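Local coordinates for Hut operon positive regulatory protein (Bacillus subtilis, PDB 4H4L), which binds cis-acting regulatory sequences on mRNA in the presence of histidine, suppressing transcription termination and so activating the hut operon for histidine utilization, at residues R7-L12 / D33-C38; A52-A57 / L102-L107. The protein carries 1 engineered substitution. All coordinates share one frame; numbering follows the deposited sequence.

Contact 1 of 2, residues R7-L12 / D33-C38; sequences RRIGRL and DGWKVC
W35 and R7 account for most of this contact: the indole lies between the start of helix 9-17 and the chain leading into strand 36-44, and R7 crosses it obliquely. R7 CB sits in the plane of the ring at its edge, 3.5 Å from W35 CZ2, and R7 CG and CD stay near the same ring atom. The backbone joins in, with R7 O 3.6 Å from W35 CZ2. Further out, the guanidinium is inclined 33° to the indole, R7 NH1 lying 3.7 Å from W35 NE1, and R7 NH2 forms a salt bridge with D33 OD2 at 3.4 Å. That ion pair is long, its two planes are 51° apart, and D33 is exposed, so it is probably a modest electrostatic tether. Arginine suits the place because its methylenes can pack against an aromatic edge while its charged end reaches a carboxylate at the surface.

Deeper in, the indole, broad enough to meet R7, I9 and L12 together, touches aliphatic groups. L12 lies across W35 at about a right angle, its CD1 3.9 Å from W35 CE2, and I9 brings CD1 to 4.1 Å from W35 CZ3. The first helical turn, where L12 N bonds to R8 O, brings I9 and L12 to the same indole.

L30 of helix 26-32 and P111 also touch W35. E139 of a second subunit accepts hydrogen bonds from G10 N and R11 N. Here the start of helix 9-17 packs on the loop entering edge strand 36-44 of the chain's four-stranded antiparallel sheet, and I9, L12 and W35 all touch L107 of that sheet.

Contact 2 of 2, residues A52-A57 / L102-L107; sequences AAIETA and LRFAVL
I54 lies over one face of the F104 ring, its CG1 3.5 Å above the plane and over the centre. The approach is nearly perpendicular, CG1 standing 11° off the ring normal, which makes this a CH-pi contact. I54 CD1 reaches on toward the root of the ring, 4.0 Å from F104 CB, as the two side chains slide past each other in opposite directions. F104 CG stands between the backbone N and the carbonyl carbon (chi1 60°), a placement that goes with the ring lying against I54 CG1 and A57 CB.

A57 meets the same ring at its edge: its CB lies in the ring plane, 3.9 Å from F104 CE1. An alanine suits this spot because its single methyl lets the helix come close to the rim. Two residues along the strand, V106 CG2 lies 4.1 Å from I54 CG2, a looser contact. L125 of strand 120-130 touches both I54 and F104 from the neighbouring strand.

The outer side of the helix is different. T56 is exposed and turns its hydroxyl back to its own helix, OG1 donating to A52 O at 3.2 Å from above the carbonyl plane. A52 O also accepts from T56 N, so two donors share one oxygen. A52 and E55 pack on L97 of a third subunit.

No hydrogen bond joins helix 52-57 to strand 102-107, whose axes are inclined at 41°. The two are held by apolar packing and dispersion, while backbone polar groups are bonded within the helix or between neighbouring strands.

In the fold
Contact 2 packs helix 47-60 on the antiparallel sheet, while contact 1 joins the start of helix 9-17 to the loop that enters the sheet's edge strand 36-44, the neighbour of strand 99-109. Contact 2 is buried, about 6 Å from the centre of the chain, and purely apolar between its segments; contact 1 lies about 12 Å out and is partly buried, adding a charged pair at its exposed margin to an aromatic and aliphatic interior. A probable hydrogen bond from V106 N to C38 O ties their strands together. L107 faces the other way from F104 and V106, touching I9 and V37, so strand 99-109 serves helix 9-17 on one face of the sheet and helix 47-60 on the other.

Contact 1 of 2, residues R7-L12 / D33-C38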
loop_
_atom_site.group_PDB
_atom_site.type_symbol
_atom_site.label_atom_id
_atom_site.label_comp_id
_atom_site.label_asym_id
_atom_site.label_seq_id
_atom_site.Cartn_x
_atom_site.Cartn_y
_atom_site.Cartn_z
ATOM N N ARG A 7 -24.996 2.563 -22.067
ATOM C CA ARG A 7 -23.803 1.826 -22.490
ATOM C C ARG A 7 -22.633 2.144 -21.527
ATOM O O ARG A 7 -21.522 2.495 -21.939
ATOM C CB ARG A 7 -23.487 2.001 -23.997
ATOM C CG ARG A 7 -23.253 3.420 -24.503
ATOM C CD ARG A 7 -22.758 3.417 -25.947
ATOM N NE ARG A 7 -23.812 3.077 -26.912
ATOM C CZ ARG A 7 -23.825 1.995 -27.694
ATOM N NH1 ARG A 7 -22.834 1.114 -27.654
ATOM N NH2 ARG A 7 -24.834 1.798 -28.532
ATOM N N ARG A 8 -22.921 2.031 -20.230
ATOM C CA ARG A 8 -21.927 2.264 -19.186
ATOM C C ARG A 8 -21.052 1.016 -19.086
ATOM O O ARG A 8 -21.499 -0.041 -18.626
ATOM C CB ARG A 8 -22.602 2.607 -17.845
ATOM C CG ARG A 8 -23.120 4.050 -17.725
ATOM C CD ARG A 8 -23.922 4.320 -16.442
ATOM N NE ARG A 8 -25.014 3.354 -16.216
ATOM C CZ ARG A 8 -25.933 3.430 -15.248
ATOM N NH1 ARG A 8 -25.937 4.446 -14.385
ATOM N NH2 ARG A 8 -26.861 2.484 -15.149
ATOM N N ILE A 9 -19.807 1.152 -19.535
ATOM C CA ILE A 9 -18.909 0.012 -19.773
ATOM C C ILE A 9 -18.687 -0.948 -18.587
ATOM O O ILE A 9 -18.697 -2.181 -18.768
ATOM C CB ILE A 9 -17.585 0.501 -20.350
ATOM C CG1 ILE A 9 -16.657 -0.681 -20.621
ATOM C CG2 ILE A 9 -17.009 1.595 -19.471
ATOM C CD1 ILE A 9 -15.529 -0.380 -21.594
ATOM N N GLY A 10 -18.500 -0.391 -17.389
ATOM C CA GLY A 10 -18.416 -1.188 -16.189
ATOM C C GLY A 10 -19.636 -2.074 -16.015
ATOM O O GLY A 10 -19.524 -3.309 -16.021
ATOM N N ARG A 11 -20.815 -1.462 -15.899
ATOM C CA ARG A 11 -21.993 -2.223 -15.508
ATOM C C ARG A 11 -22.252 -3.342 -16.506
ATOM O O ARG A 11 -22.578 -4.464 -16.115
ATOM C CB ARG A 11 -23.219 -1.324 -15.304
ATOM C CG ARG A 11 -23.949 -0.873 -16.564
ATOM C CD ARG A 11 -25.153 0.014 -16.252
ATOM N NE ARG A 11 -26.223 -0.683 -15.537
ATOM C CZ ARG A 11 -27.133 -1.468 -16.113
ATOM N NH1 ARG A 11 -27.108 -1.678 -17.425
ATOM N NH2 ARG A 11 -28.066 -2.058 -15.380
ATOM N N LEU A 12 -22.042 -3.032 -17.784
ATOM C CA LEU A 12 -22.233 -3.971 -18.879
ATOM C C LEU A 12 -21.394 -5.223 -18.730
ATOM O O LEU A 12 -21.944 -6.326 -18.626
ATOM C CB LEU A 12 -21.920 -3.298 -20.213
ATOM C CG LEU A 12 -23.117 -2.570 -20.806
ATOM C CD1 LEU A 12 -22.715 -1.786 -22.044
ATOM C CD2 LEU A 12 -24.178 -3.609 -21.126
ATOM N N ASP A 33 -23.788 -3.910 -30.976
ATOM C CA ASP A 33 -23.451 -2.492 -30.788
ATOM C C ASP A 33 -21.949 -2.369 -31.011
ATOM O O ASP A 33 -21.332 -3.278 -31.544
ATOM C CB ASP A 33 -23.820 -1.987 -29.398
ATOM C CG ASP A 33 -25.249 -2.321 -29.006
ATOM O OD1 ASP A 33 -25.665 -3.489 -29.186
ATOM O OD2 ASP A 33 -25.947 -1.418 -28.487
ATOM N N GLY A 34 -21.344 -1.270 -30.585
ATOM C CA GLY A 34 -19.920 -1.068 -30.854
ATOM C C GLY A 34 -18.890 -1.821 -30.010
ATOM O O GLY A 34 -17.713 -1.478 -30.064
ATOM N N TRP A 35 -19.297 -2.844 -29.252
ATOM C CA TRP A 35 -18.369 -3.481 -28.292
ATOM C C TRP A 35 -17.530 -4.629 -28.814
ATOM O O TRP A 35 -18.046 -5.643 -29.303
ATOM C CB TRP A 35 -19.077 -3.930 -27.004
ATOM C CG TRP A 35 -19.902 -2.860 -26.334
ATOM C CD1 TRP A 35 -21.293 -2.810 -26.213
ATOM C CD2 TRP A 35 -19.416 -1.631 -25.684
ATOM N NE1 TRP A 35 -21.684 -1.670 -25.549
ATOM C CE2 TRP A 35 -20.611 -0.918 -25.211
ATOM C CE3 TRP A 35 -18.164 -1.071 -25.458
ATOM C CZ2 TRP A 35 -20.525 0.293 -24.541
ATOM C CZ3 TRP A 35 -18.090 0.157 -24.787
ATOM C CH2 TRP A 35 -19.239 0.822 -24.341
ATOM N N LYS A 36 -16.218 -4.479 -28.684
ATOM C CA LYS A 36 -15.323 -5.620 -28.673
ATOM C C LYS A 36 -15.412 -6.261 -27.268
ATOM O O LYS A 36 -15.330 -5.584 -26.247
ATOM C CB LYS A 36 -13.916 -5.148 -29.001
ATOM C CG LYS A 36 -13.281 -5.835 -30.205
ATOM C CD LYS A 36 -14.147 -5.763 -31.455
ATOM C CE LYS A 36 -13.321 -6.040 -32.698
ATOM N NZ LYS A 36 -12.690 -7.395 -32.709
ATOM N N VAL A 37 -15.621 -7.564 -27.198
ATOM C CA VAL A 37 -15.935 -8.179 -25.915
ATOM C C VAL A 37 -15.449 -9.594 -25.801
ATOM O O VAL A 37 -15.529 -10.359 -26.739
ATOM C CB VAL A 37 -17.442 -8.122 -25.576
ATOM C CG1 VAL A 37 -18.270 -8.987 -26.517
ATOM C CG2 VAL A 37 -17.669 -8.513 -24.121
ATOM N N CYS A 38 -14.996 -9.939 -24.607
ATOM C CA CYS A 38 -14.187 -11.112 -24.397
ATOM C C CYS A 38 -14.416 -11.660 -22.989
ATOM O O CYS A 38 -14.518 -10.906 -22.021
ATOM C CB CYS A 38 -12.734 -10.700 -24.630
ATOM S SG CYS A 38 -11.506 -11.720 -23.837
#

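Contact 2 of 2, residues A52-A57 / L102-L107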
loop_
_atom_site.group_PDB
_atom_site.type_symbol
_atom_site.label_atom_id
_atom_site.label_comp_id
_atom_site.label_asym_id
_atom_site.label_seq_id
_atom_site.Cartn_x
_atom_site.Cartn_y
_atom_site.Cartn_z
ATOM N N ALA A 52 -1.782 -12.885 -17.291
ATOM C CA ALA A 52 -1.321 -13.558 -18.518
ATOM C C ALA A 52 -2.474 -14.150 -19.316
ATOM O O ALA A 52 -2.649 -13.821 -20.491
ATOM C CB ALA A 52 -0.317 -14.648 -18.163
ATOM N N ALA A 53 -3.267 -15.011 -18.663
ATOM C CA ALA A 53 -4.542 -15.503 -19.215
ATOM C C ALA A 53 -5.341 -14.374 -19.877
ATOM O O ALA A 53 -5.746 -14.487 -21.042
ATOM C CB ALA A 53 -5.382 -16.175 -18.131
ATOM N N ILE A 54 -5.529 -13.278 -19.151
ATOM C CA ILE A 54 -6.327 -12.167 -19.653
ATOM C C ILE A 54 -5.651 -11.456 -20.818
ATOM O O ILE A 54 -6.343 -10.993 -21.699
ATOM C CB ILE A 54 -6.677 -11.141 -18.564
ATOM C CG1 ILE A 54 -7.627 -11.760 -17.523
ATOM C CG2 ILE A 54 -7.336 -9.916 -19.187
ATOM C CD1 ILE A 54 -7.801 -10.882 -16.287
ATOM N N GLU A 55 -4.324 -11.352 -20.819
ATOM C CA GLU A 55 -3.627 -10.686 -21.918
ATOM C C GLU A 55 -3.830 -11.541 -23.157
ATOM O O GLU A 55 -4.251 -11.041 -24.220
ATOM C CB GLU A 55 -2.145 -10.552 -21.614
ATOM C CG GLU A 55 -1.362 -9.653 -22.567
ATOM C CD GLU A 55 0.153 -9.722 -22.352
ATOM O OE1 GLU A 55 0.634 -10.446 -21.448
ATOM O OE2 GLU A 55 0.891 -9.058 -23.096
ATOM N N THR A 56 -3.562 -12.840 -22.997
ATOM C CA THR A 56 -3.728 -13.802 -24.080
ATOM C C THR A 56 -5.177 -13.856 -24.609
ATOM O O THR A 56 -5.373 -13.744 -25.811
ATOM C CB THR A 56 -3.166 -15.198 -23.715
ATOM O OG1 THR A 56 -1.793 -15.069 -23.320
ATOM C CG2 THR A 56 -3.226 -16.140 -24.923
ATOM N N ALA A 57 -6.179 -13.975 -23.742
ATOM C CA ALA A 57 -7.562 -14.022 -24.222
ATOM C C ALA A 57 -8.003 -12.759 -24.963
ATOM O O ALA A 57 -8.754 -12.853 -25.920
ATOM C CB ALA A 57 -8.539 -14.348 -23.100
ATOM N N LEU A 102 -11.160 -17.190 -10.671
ATOM C CA LEU A 102 -11.868 -16.069 -11.254
ATOM C C LEU A 102 -12.615 -16.438 -12.528
ATOM O O LEU A 102 -12.463 -17.543 -13.073
ATOM C CB LEU A 102 -10.931 -14.893 -11.479
ATOM C CG LEU A 102 -10.341 -14.211 -10.239
ATOM C CD1 LEU A 102 -9.456 -13.061 -10.680
ATOM C CD2 LEU A 102 -11.423 -13.690 -9.306
ATOM N N ARG A 103 -13.477 -15.524 -12.945
ATOM C CA ARG A 103 -13.954 -15.447 -14.307
ATOM C C ARG A 103 -13.753 -13.978 -14.626
ATOM O O ARG A 103 -13.899 -13.161 -13.730
ATOM C CB ARG A 103 -15.436 -15.816 -14.398
ATOM C CG ARG A 103 -15.999 -15.745 -15.826
ATOM C CD ARG A 103 -17.483 -16.116 -15.943
ATOM N NE ARG A 103 -18.009 -15.851 -17.295
ATOM C CZ ARG A 103 -19.301 -15.823 -17.627
ATOM N NH1 ARG A 103 -20.244 -16.048 -16.719
ATOM N NH2 ARG A 103 -19.653 -15.569 -18.880
ATOM N N PHE A 104 -13.422 -13.659 -15.877
ATOM C CA PHE A 104 -13.188 -12.284 -16.324
ATOM C C PHE A 104 -13.962 -11.885 -17.591
ATOM O O PHE A 104 -14.144 -12.686 -18.525
ATOM C CB PHE A 104 -11.676 -12.017 -16.523
ATOM C CG PHE A 104 -11.023 -12.921 -17.538
ATOM C CD1 PHE A 104 -10.903 -12.522 -18.880
ATOM C CD2 PHE A 104 -10.515 -14.169 -17.161
ATOM C CE1 PHE A 104 -10.317 -13.361 -19.823
ATOM C CE2 PHE A 104 -9.905 -15.020 -18.107
ATOM C CZ PHE A 104 -9.806 -14.613 -19.439
ATOM N N ALA A 105 -14.397 -10.635 -17.604
ATOM C CA ALA A 105 -14.975 -10.025 -18.769
ATOM C C ALA A 105 -14.040 -8.917 -19.166
ATOM O O ALA A 105 -13.485 -8.275 -18.268
ATOM C CB ALA A 105 -16.320 -9.448 -18.412
ATOM N N VAL A 106 -13.852 -8.690 -20.475
ATOM C CA VAL A 106 -13.117 -7.512 -20.983
ATOM C C VAL A 106 -13.900 -6.750 -22.054
ATOM O O VAL A 106 -14.148 -7.266 -23.141
ATOM C CB VAL A 106 -11.756 -7.863 -21.621
ATOM C CG1 VAL A 106 -11.012 -6.591 -21.998
ATOM C CG2 VAL A 106 -10.923 -8.735 -20.704
ATOM N N LEU A 107 -14.257 -5.510 -21.751
ATOM C CA LEU A 107 -14.985 -4.660 -22.685
ATOM C C LEU A 107 -14.137 -3.533 -23.250
ATOM O O LEU A 107 -13.353 -2.926 -22.521
ATOM C CB LEU A 107 -16.226 -4.067 -22.030
ATOM C CG LEU A 107 -17.587 -4.679 -22.334
ATOM C CD1 LEU A 107 -18.664 -3.684 -21.949
ATOM C CD2 LEU A 107 -17.730 -5.008 -23.808
#